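Local coordinates for peptide amidase (Stenotrophomonas maltophilia, PDB 1M22), which probably hydrolyses amide bonds, acting as a peptide amidase, at residues D140-W145 / G149-N154; A194-V199 / V420-R425; Q315-E320 / R393-P398. One frame throughout, in Å; residues are numbered along the deposited sequence.

Interaction 1: residues D140-W145 / G149-N154; sequences DSISGW and GGQTRN
W145 and Q151 face each other as an antiparallel non-hydrogen-bonded pair, their CA atoms 4.4 Å apart, and the neighbouring T152 N donates a 3.0 Å hydrogen bond to G144 O. Beside this bond, W145 CA directs its hydrogen at G150 O, a CA-H...O contact of 3.4 Å. The side chain of Q151 adds the second link. Its CG lies anti to the backbone N (chi1 -179°) and the chain then bends at chi2 (67°), which folds the amide back over G144. NE2 gives one hydrogen to S143 O at 3.0 Å, arriving on a lone pair in the carbonyl plane with the acceptor in the amide plane of Q151, and the other to T152 O at 2.9 Å. With both N-H groups used in nearly linear bonds to main-chain carbonyls, the amide is fixed in its rotation. The pairing belongs to a small two-stranded antiparallel sheet, 145-146 with 150-151, separate from the large mixed sheet of this amidase-signature fold, and the type II turn I142-W145 leads into strand 145-146. G144 holds a turn position with positive phi that suits glycine, and its N is bonded to S131 OG. S143, in the same turn, has its side chain about 8 Å from that of the nucleophile S189, so the turn lies close to the active site. The amide oxygen of Q151 faces apolar groups: OE1 lies 3.3 Å from I142 CG2 and near W145 CB, at the edge of the indole close to its plane. Ring and amide planes are 37° apart. Beyond the pair, the W145 ring meets that of F366 at a steep angle, while T152 OG1 is bonded to R49 O and N129 ND2.

Interaction 2: residues A194-V199 / V420-R425; sequences AAINGV and VAWPIR
A Schellman motif closes helix 191-196, and the last helical residue, I196, packs against the loop that follows strand 412-416 of the large mixed sheet. G198, with positive phi, is the C-prime residue of the motif: V199 N bonds to A194 O and G198 N to A195 O. The contact itself rests on the two branches of I196. CG1 stands beside the backbone N and anti to the carbonyl carbon (chi1 -73°), and a further turn at chi2 (-73°) lays CD1 against the V420-A421 peptide, 3.5 Å from A421 N and 3.6 Å from V420 C. The other branch, CG2, meets the A421 methyl, CB, at 4.0 Å. CD1 also reaches the indole of W422 at CZ3, 4.2 Å away and oblique to the ring. V420 CB points away from the helix, and its side chain touches I454 of strand 446-454 and L457 and V459 of strand 457-464. No direct hydrogen bond joins the two segments; the polar link is one bridging water, which donates to I196 O at 2.9 Å and accepts from A421 N at 3.0 Å.

Interaction 3: residues Q315-E320 / R393-P398; sequences QGAWAE and RRLAGP
Apolar packing joins the turn leading into helix 319-340 to the flank of helix 383-407, at a place away from the active site. The turn is of type I, G316 to A319, and it carries W318 against the helix, where the CA atoms of W318 and L395 are 6.2 Å apart. The indole lies between two partners: A396 CB sits over one face, 4.0 Å from the centroid of the six-membered ring and 21° off its normal, a CH-pi contact, while G316 N of the same turn lies over the opposite face toward the rim. CG of W318 is held between its backbone N and carbonyl carbon (chi1 57°), which swings the ring over the turn's own backbone, one face turned to A396. Alongside, L395 CB meets W318 CE3 at 4.2 Å, and L395 CD1 comes to 3.8 Å from A317 O and 4.2 Å from A317 CB. W318 NE1 is bonded to S437 OG, and A438 and V441 of helix 436-442 also touch the indole. No hydrogen bond crosses between the two segments, so their direct attachment rests on van der Waals and CH-pi contact of aliphatic groups with the ring and the turn backbone, with the indole N-H satisfied by a third helix.

Interactions 1 and 2 are neighbours, their centres 11 Å apart, and they touch through N154: its ND2 makes a probable hydrogen bond to I196 O, the carbonyl that also takes the bridging water, and packs on A421 CB. Interaction 3, the turn before helix 319-340 on helix 383-407, stands apart, its centre 29 Å from that of interaction 1 and 26 Å from that of interaction 2. Along the chain, interaction 1 closes before interaction 2 opens, and interaction 3 falls within the 220 residues between the segments of interaction 2. Interaction 1 lies close to the active-site serines (side chains about 7 to 8 Å); interaction 2, about 11 Å off, joins a helix end to a loop; the third lies farther from the chain's centre.

Interaction 1: residues D140-W145 / G149-N154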
loop_
_atom_site.group_PDB
_atom_site.type_symbol
_atom_site.label_atom_id
_atom_site.label_comp_id
_atom_site.label_asym_id
_atom_site.label_seq_id
_atom_site.Cartn_x
_atom_site.Cartn_y
_atom_site.Cartn_z
ATOM N N ASP A 140 -18.232 10.707 -3.414
ATOM C CA ASP A 140 -17.765 11.189 -4.712
ATOM C C ASP A 140 -16.390 11.836 -4.616
ATOM O O ASP A 140 -16.118 12.851 -5.260
ATOM C CB ASP A 140 -18.754 12.200 -5.302
ATOM C CG ASP A 140 -20.151 11.636 -5.439
ATOM O OD1 ASP A 140 -20.288 10.464 -5.847
ATOM O OD2 ASP A 140 -21.118 12.371 -5.149
ATOM N N SER A 141 -15.520 11.240 -3.812
ATOM C CA SER A 141 -14.173 11.758 -3.636
ATOM C C SER A 141 -13.330 11.540 -4.887
ATOM O O SER A 141 -13.666 10.723 -5.744
ATOM C CB SER A 141 -13.508 11.065 -2.452
ATOM O OG SER A 141 -13.418 9.674 -2.696
ATOM N N ILE A 142 -12.231 12.282 -4.982
ATOM C CA ILE A 142 -11.315 12.177 -6.110
ATOM C C ILE A 142 -10.045 11.480 -5.625
ATOM O O ILE A 142 -9.335 11.987 -4.756
ATOM C CB ILE A 142 -10.950 13.571 -6.660
ATOM C CG1 ILE A 142 -12.223 14.319 -7.072
ATOM C CG2 ILE A 142 -10.008 13.431 -7.851
ATOM C CD1 ILE A 142 -11.983 15.757 -7.471
ATOM N N SER A 143 -9.765 10.307 -6.180
ATOM C CA SER A 143 -8.585 9.551 -5.779
ATOM C C SER A 143 -7.295 10.320 -6.020
ATOM O O SER A 143 -7.111 10.937 -7.073
ATOM C CB SER A 143 -8.525 8.223 -6.537
ATOM O OG SER A 143 -9.618 7.393 -6.193
ATOM N N GLY A 144 -6.406 10.291 -5.034
ATOM C CA GLY A 144 -5.132 10.968 -5.176
ATOM C C GLY A 144 -5.130 12.458 -4.904
ATOM O O GLY A 144 -4.111 13.117 -5.104
ATOM N N TRP A 145 -6.259 12.998 -4.455
ATOM C CA TRP A 145 -6.337 14.423 -4.157
ATOM C C TRP A 145 -6.390 14.716 -2.665
ATOM O O TRP A 145 -7.052 14.010 -1.904
ATOM C CB TRP A 145 -7.581 15.054 -4.792
ATOM C CG TRP A 145 -7.714 16.525 -4.456
ATOM C CD1 TRP A 145 -7.160 17.574 -5.136
ATOM C CD2 TRP A 145 -8.346 17.089 -3.297
ATOM N NE1 TRP A 145 -7.404 18.753 -4.469
ATOM C CE2 TRP A 145 -8.128 18.485 -3.338
ATOM C CE3 TRP A 145 -9.072 16.550 -2.225
ATOM C CZ2 TRP A 145 -8.611 19.350 -2.348
ATOM C CZ3 TRP A 145 -9.553 17.412 -1.238
ATOM C CH2 TRP A 145 -9.316 18.798 -1.311
ATOM N N GLY A 149 -1.641 18.365 -0.516
ATOM C CA GLY A 149 -0.780 17.846 -1.568
ATOM C C GLY A 149 -1.252 18.023 -2.996
ATOM O O GLY A 149 -0.511 17.744 -3.937
ATOM N N GLY A 150 -2.477 18.496 -3.175
ATOM C CA GLY A 150 -2.978 18.663 -4.522
ATOM C C GLY A 150 -3.331 17.328 -5.149
ATOM O O GLY A 150 -3.613 16.351 -4.451
ATOM N N GLN A 151 -3.286 17.282 -6.474
ATOM C CA GLN A 151 -3.637 16.087 -7.226
ATOM C C GLN A 151 -2.452 15.285 -7.743
ATOM O O GLN A 151 -1.676 15.763 -8.569
ATOM C CB GLN A 151 -4.511 16.484 -8.414
ATOM C CG GLN A 151 -4.973 15.316 -9.261
ATOM C CD GLN A 151 -5.939 14.416 -8.523
ATOM O OE1 GLN A 151 -7.005 14.855 -8.088
ATOM N NE2 GLN A 151 -5.572 13.147 -8.377
ATOM N N THR A 152 -2.314 14.055 -7.260
ATOM C CA THR A 152 -1.245 13.185 -7.729
ATOM C C THR A 152 -1.704 12.636 -9.082
ATOM O O THR A 152 -2.890 12.373 -9.282
ATOM C CB THR A 152 -0.995 12.037 -6.728
ATOM O OG1 THR A 152 -0.519 12.589 -5.493
ATOM C CG2 THR A 152 0.040 11.055 -7.268
ATOM N N ARG A 153 -0.766 12.467 -10.007
ATOM C CA ARG A 153 -1.086 11.986 -11.347
ATOM C C ARG A 153 -0.432 10.662 -11.707
ATOM O O ARG A 153 0.676 10.366 -11.264
ATOM C CB ARG A 153 -0.685 13.044 -12.380
ATOM C CG ARG A 153 -1.434 14.353 -12.201
ATOM C CD ARG A 153 -0.936 15.445 -13.126
ATOM N NE ARG A 153 -1.719 16.668 -12.957
ATOM C CZ ARG A 153 -2.961 16.833 -13.404
ATOM N NH1 ARG A 153 -3.575 15.856 -14.058
ATOM N NH2 ARG A 153 -3.594 17.979 -13.193
ATOM N N ASN A 154 -1.126 9.872 -12.522
ATOM C CA ASN A 154 -0.601 8.587 -12.972
ATOM C C ASN A 154 0.525 8.886 -13.965
ATOM O O ASN A 154 0.312 9.575 -14.964
ATOM C CB ASN A 154 -1.705 7.789 -13.659
ATOM C CG ASN A 154 -1.305 6.363 -13.934
ATOM O OD1 ASN A 154 -0.242 6.103 -14.504
ATOM N ND2 ASN A 154 -2.158 5.422 -13.533
#

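Interaction 2: residues A194-V199 / V420-R425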
loop_
_atom_site.group_PDB
_atom_site.type_symbol
_atom_site.label_atom_id
_atom_site.label_comp_id
_atom_site.label_asym_id
_atom_site.label_seq_id
_atom_site.Cartn_x
_atom_site.Cartn_y
_atom_site.Cartn_z
ATOM N N ALA A 194 -1.311 0.206 -6.602
ATOM C CA ALA A 194 -0.124 -0.494 -7.068
ATOM C C ALA A 194 -0.395 -1.040 -8.476
ATOM O O ALA A 194 0.405 -0.844 -9.393
ATOM C CB ALA A 194 0.235 -1.628 -6.112
ATOM N N ALA A 195 -1.532 -1.705 -8.658
ATOM C CA ALA A 195 -1.873 -2.263 -9.963
ATOM C C ALA A 195 -2.053 -1.172 -11.020
ATOM O O ALA A 195 -1.569 -1.300 -12.148
ATOM C CB ALA A 195 -3.148 -3.099 -9.858
ATOM N N ILE A 196 -2.754 -0.108 -10.642
ATOM C CA ILE A 196 -3.042 1.014 -11.535
ATOM C C ILE A 196 -1.773 1.711 -12.030
ATOM O O ILE A 196 -1.747 2.255 -13.143
ATOM C CB ILE A 196 -3.977 2.018 -10.804
ATOM C CG1 ILE A 196 -5.391 1.430 -10.720
ATOM C CG2 ILE A 196 -3.974 3.383 -11.501
ATOM C CD1 ILE A 196 -6.141 1.411 -12.036
ATOM N N ASN A 197 -0.724 1.678 -11.217
ATOM C CA ASN A 197 0.544 2.308 -11.571
ATOM C C ASN A 197 1.657 1.314 -11.923
ATOM O O ASN A 197 2.838 1.657 -11.900
ATOM C CB ASN A 197 0.982 3.250 -10.444
ATOM C CG ASN A 197 0.037 4.429 -10.276
ATOM O OD1 ASN A 197 0.042 5.364 -11.083
ATOM N ND2 ASN A 197 -0.789 4.387 -9.238
ATOM N N GLY A 198 1.272 0.079 -12.235
ATOM C CA GLY A 198 2.235 -0.926 -12.658
ATOM C C GLY A 198 3.344 -1.361 -11.725
ATOM O O GLY A 198 4.460 -1.640 -12.177
ATOM N N VAL A 199 3.047 -1.445 -10.433
ATOM C CA VAL A 199 4.043 -1.872 -9.459
ATOM C C VAL A 199 3.481 -2.950 -8.546
ATOM O O VAL A 199 2.296 -3.291 -8.615
ATOM C CB VAL A 199 4.556 -0.686 -8.591
ATOM C CG1 VAL A 199 5.235 0.349 -9.477
ATOM C CG2 VAL A 199 3.409 -0.057 -7.817
ATOM N N VAL A 420 -8.301 -0.429 -15.553
ATOM C CA VAL A 420 -7.222 0.522 -15.799
ATOM C C VAL A 420 -7.572 1.923 -15.321
ATOM O O VAL A 420 -8.725 2.224 -15.014
ATOM C CB VAL A 420 -6.856 0.594 -17.294
ATOM C CG1 VAL A 420 -6.362 -0.762 -17.767
ATOM C CG2 VAL A 420 -8.058 1.048 -18.108
ATOM N N ALA A 421 -6.557 2.776 -15.254
ATOM C CA ALA A 421 -6.734 4.152 -14.816
ATOM C C ALA A 421 -7.767 4.877 -15.675
ATOM O O ALA A 421 -7.877 4.638 -16.878
ATOM C CB ALA A 421 -5.402 4.886 -14.870
ATOM N N TRP A 422 -8.507 5.773 -15.035
ATOM C CA TRP A 422 -9.549 6.557 -15.686
ATOM C C TRP A 422 -9.180 8.039 -15.637
ATOM O O TRP A 422 -8.336 8.450 -14.842
ATOM C CB TRP A 422 -10.868 6.338 -14.946
ATOM C CG TRP A 422 -10.757 6.647 -13.480
ATOM C CD1 TRP A 422 -11.017 7.842 -12.870
ATOM C CD2 TRP A 422 -10.292 5.764 -12.450
ATOM N NE1 TRP A 422 -10.740 7.759 -11.525
ATOM C CE2 TRP A 422 -10.294 6.494 -11.240
ATOM C CE3 TRP A 422 -9.871 4.427 -12.433
ATOM C CZ2 TRP A 422 -9.891 5.932 -10.024
ATOM C CZ3 TRP A 422 -9.468 3.867 -11.222
ATOM C CH2 TRP A 422 -9.482 4.621 -10.035
ATOM N N PRO A 423 -9.802 8.861 -16.499
ATOM C CA PRO A 423 -9.508 10.297 -16.504
ATOM C C PRO A 423 -9.813 10.874 -15.123
ATOM O O PRO A 423 -10.871 10.600 -14.555
ATOM C CB PRO A 423 -10.459 10.838 -17.570
ATOM C CG PRO A 423 -10.594 9.694 -18.516
ATOM C CD PRO A 423 -10.726 8.507 -17.591
ATOM N N ILE A 424 -8.893 11.664 -14.583
ATOM C CA ILE A 424 -9.089 12.263 -13.268
ATOM C C ILE A 424 -10.353 13.115 -13.215
ATOM O O ILE A 424 -11.132 13.017 -12.268
ATOM C CB ILE A 424 -7.879 13.138 -12.862
ATOM C CG1 ILE A 424 -6.639 12.255 -12.686
ATOM C CG2 ILE A 424 -8.187 13.892 -11.569
ATOM C CD1 ILE A 424 -5.362 13.033 -12.452
ATOM N N ARG A 425 -10.554 13.945 -14.234
ATOM C CA ARG A 425 -11.721 14.820 -14.294
ATOM C C ARG A 425 -13.010 14.079 -14.643
ATOM O O ARG A 425 -13.943 14.669 -15.188
ATOM C CB ARG A 425 -11.484 15.945 -15.308
ATOM C CG ARG A 425 -10.439 16.965 -14.875
ATOM C CD ARG A 425 -10.154 17.970 -15.984
ATOM N NE ARG A 425 -9.189 18.988 -15.574
ATOM C CZ ARG A 425 -9.443 19.952 -14.696
ATOM N NH1 ARG A 425 -10.639 20.040 -14.129
ATOM N NH2 ARG A 425 -8.501 20.833 -14.384
HETATM O O HOH W 1 -3.803 1.606 -15.100
#

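Interaction 3: residues Q315-E320 / R393-P398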
loop_
_atom_site.group_PDB
_atom_site.type_symbol
_atom_site.label_atom_id
_atom_site.label_comp_id
_atom_site.label_asym_id
_atom_site.label_seq_id
_atom_site.Cartn_x
_atom_site.Cartn_y
_atom_site.Cartn_z
ATOM N N GLN A 315 -19.299 -13.384 -1.978
ATOM C CA GLN A 315 -18.703 -12.236 -2.657
ATOM C C GLN A 315 -19.516 -10.952 -2.459
ATOM O O GLN A 315 -20.653 -10.849 -2.922
ATOM C CB GLN A 315 -18.566 -12.537 -4.155
ATOM C CG GLN A 315 -18.292 -11.323 -5.035
ATOM C CD GLN A 315 -16.945 -10.681 -4.765
ATOM O OE1 GLN A 315 -16.656 -10.263 -3.644
ATOM N NE2 GLN A 315 -16.114 -10.596 -5.798
ATOM N N GLY A 316 -18.923 -9.985 -1.762
ATOM C CA GLY A 316 -19.576 -8.707 -1.522
ATOM C C GLY A 316 -20.690 -8.673 -0.490
ATOM O O GLY A 316 -21.260 -7.612 -0.234
ATOM N N ALA A 317 -21.001 -9.814 0.116
ATOM C CA ALA A 317 -22.073 -9.881 1.107
ATOM C C ALA A 317 -21.778 -9.069 2.365
ATOM O O ALA A 317 -22.682 -8.745 3.134
ATOM C CB ALA A 317 -22.340 -11.335 1.484
ATOM N N TRP A 318 -20.508 -8.733 2.559
ATOM C CA TRP A 318 -20.060 -7.980 3.726
ATOM C C TRP A 318 -20.086 -6.463 3.548
ATOM O O TRP A 318 -19.740 -5.730 4.467
ATOM C CB TRP A 318 -18.634 -8.408 4.069
ATOM C CG TRP A 318 -17.698 -8.226 2.910
ATOM C CD1 TRP A 318 -17.172 -7.048 2.450
ATOM C CD2 TRP A 318 -17.229 -9.246 2.023
ATOM N NE1 TRP A 318 -16.406 -7.277 1.332
ATOM C CE2 TRP A 318 -16.425 -8.616 1.048
ATOM C CE3 TRP A 318 -17.411 -10.635 1.959
ATOM C CZ2 TRP A 318 -15.803 -9.329 0.017
ATOM C CZ3 TRP A 318 -16.792 -11.343 0.933
ATOM C CH2 TRP A 318 -15.997 -10.688 -0.023
ATOM N N ALA A 319 -20.492 -5.995 2.373
ATOM C CA ALA A 319 -20.517 -4.562 2.083
ATOM C C ALA A 319 -21.145 -3.676 3.160
ATOM O O ALA A 319 -20.521 -2.723 3.629
ATOM C CB ALA A 319 -21.208 -4.317 0.746
ATOM N N GLU A 320 -22.381 -3.981 3.544
ATOM C CA GLU A 320 -23.084 -3.191 4.550
ATOM C C GLU A 320 -22.413 -3.238 5.921
ATOM O O GLU A 320 -22.257 -2.210 6.582
ATOM C CB GLU A 320 -24.534 -3.668 4.659
ATOM C CG GLU A 320 -25.371 -2.905 5.668
ATOM C CD GLU A 320 -26.845 -3.250 5.578
ATOM O OE1 GLU A 320 -27.192 -4.445 5.700
ATOM O OE2 GLU A 320 -27.658 -2.323 5.385
ATOM N N ARG A 393 -16.050 -9.899 9.133
ATOM C CA ARG A 393 -14.888 -10.768 9.285
ATOM C C ARG A 393 -15.222 -12.218 8.921
ATOM O O ARG A 393 -14.464 -12.888 8.213
ATOM C CB ARG A 393 -14.388 -10.663 10.734
ATOM C CG ARG A 393 -13.097 -11.393 11.053
ATOM C CD ARG A 393 -12.074 -11.243 9.945
ATOM N NE ARG A 393 -11.673 -9.876 9.625
ATOM C CZ ARG A 393 -10.784 -9.168 10.313
ATOM N NH1 ARG A 393 -10.194 -9.686 11.383
ATOM N NH2 ARG A 393 -10.456 -7.951 9.903
ATOM N N ARG A 394 -16.370 -12.692 9.394
ATOM C CA ARG A 394 -16.816 -14.055 9.128
ATOM C C ARG A 394 -17.122 -14.310 7.652
ATOM O O ARG A 394 -16.683 -15.307 7.082
ATOM C CB ARG A 394 -18.060 -14.359 9.968
ATOM C CG ARG A 394 -18.715 -15.698 9.670
ATOM C CD ARG A 394 -19.860 -15.973 10.643
ATOM N NE ARG A 394 -20.887 -14.933 10.605
ATOM C CZ ARG A 394 -21.757 -14.769 9.613
ATOM N NH1 ARG A 394 -21.735 -15.581 8.566
ATOM N NH2 ARG A 394 -22.650 -13.790 9.670
ATOM N N LEU A 395 -17.873 -13.404 7.038
ATOM C CA LEU A 395 -18.255 -13.546 5.639
ATOM C C LEU A 395 -17.094 -13.505 4.653
ATOM O O LEU A 395 -17.083 -14.247 3.673
ATOM C CB LEU A 395 -19.270 -12.465 5.259
ATOM C CG LEU A 395 -20.641 -12.545 5.939
ATOM C CD1 LEU A 395 -21.432 -11.287 5.634
ATOM C CD2 LEU A 395 -21.389 -13.782 5.463
ATOM N N ALA A 396 -16.120 -12.638 4.915
ATOM C CA ALA A 396 -14.971 -12.490 4.028
ATOM C C ALA A 396 -13.866 -13.511 4.266
ATOM O O ALA A 396 -13.184 -13.921 3.328
ATOM C CB ALA A 396 -14.404 -11.079 4.157
ATOM N N GLY A 397 -13.688 -13.915 5.520
ATOM C CA GLY A 397 -12.636 -14.866 5.845
ATOM C C GLY A 397 -13.076 -16.319 5.904
ATOM O O GLY A 397 -13.090 -17.003 4.880
ATOM N N PRO A 398 -13.446 -16.819 7.093
ATOM C CA PRO A 398 -13.882 -18.208 7.260
ATOM C C PRO A 398 -14.893 -18.710 6.229
ATOM O O PRO A 398 -14.746 -19.807 5.693
ATOM C CB PRO A 398 -14.449 -18.215 8.676
ATOM C CG PRO A 398 -13.550 -17.260 9.380
ATOM C CD PRO A 398 -13.448 -16.115 8.389
#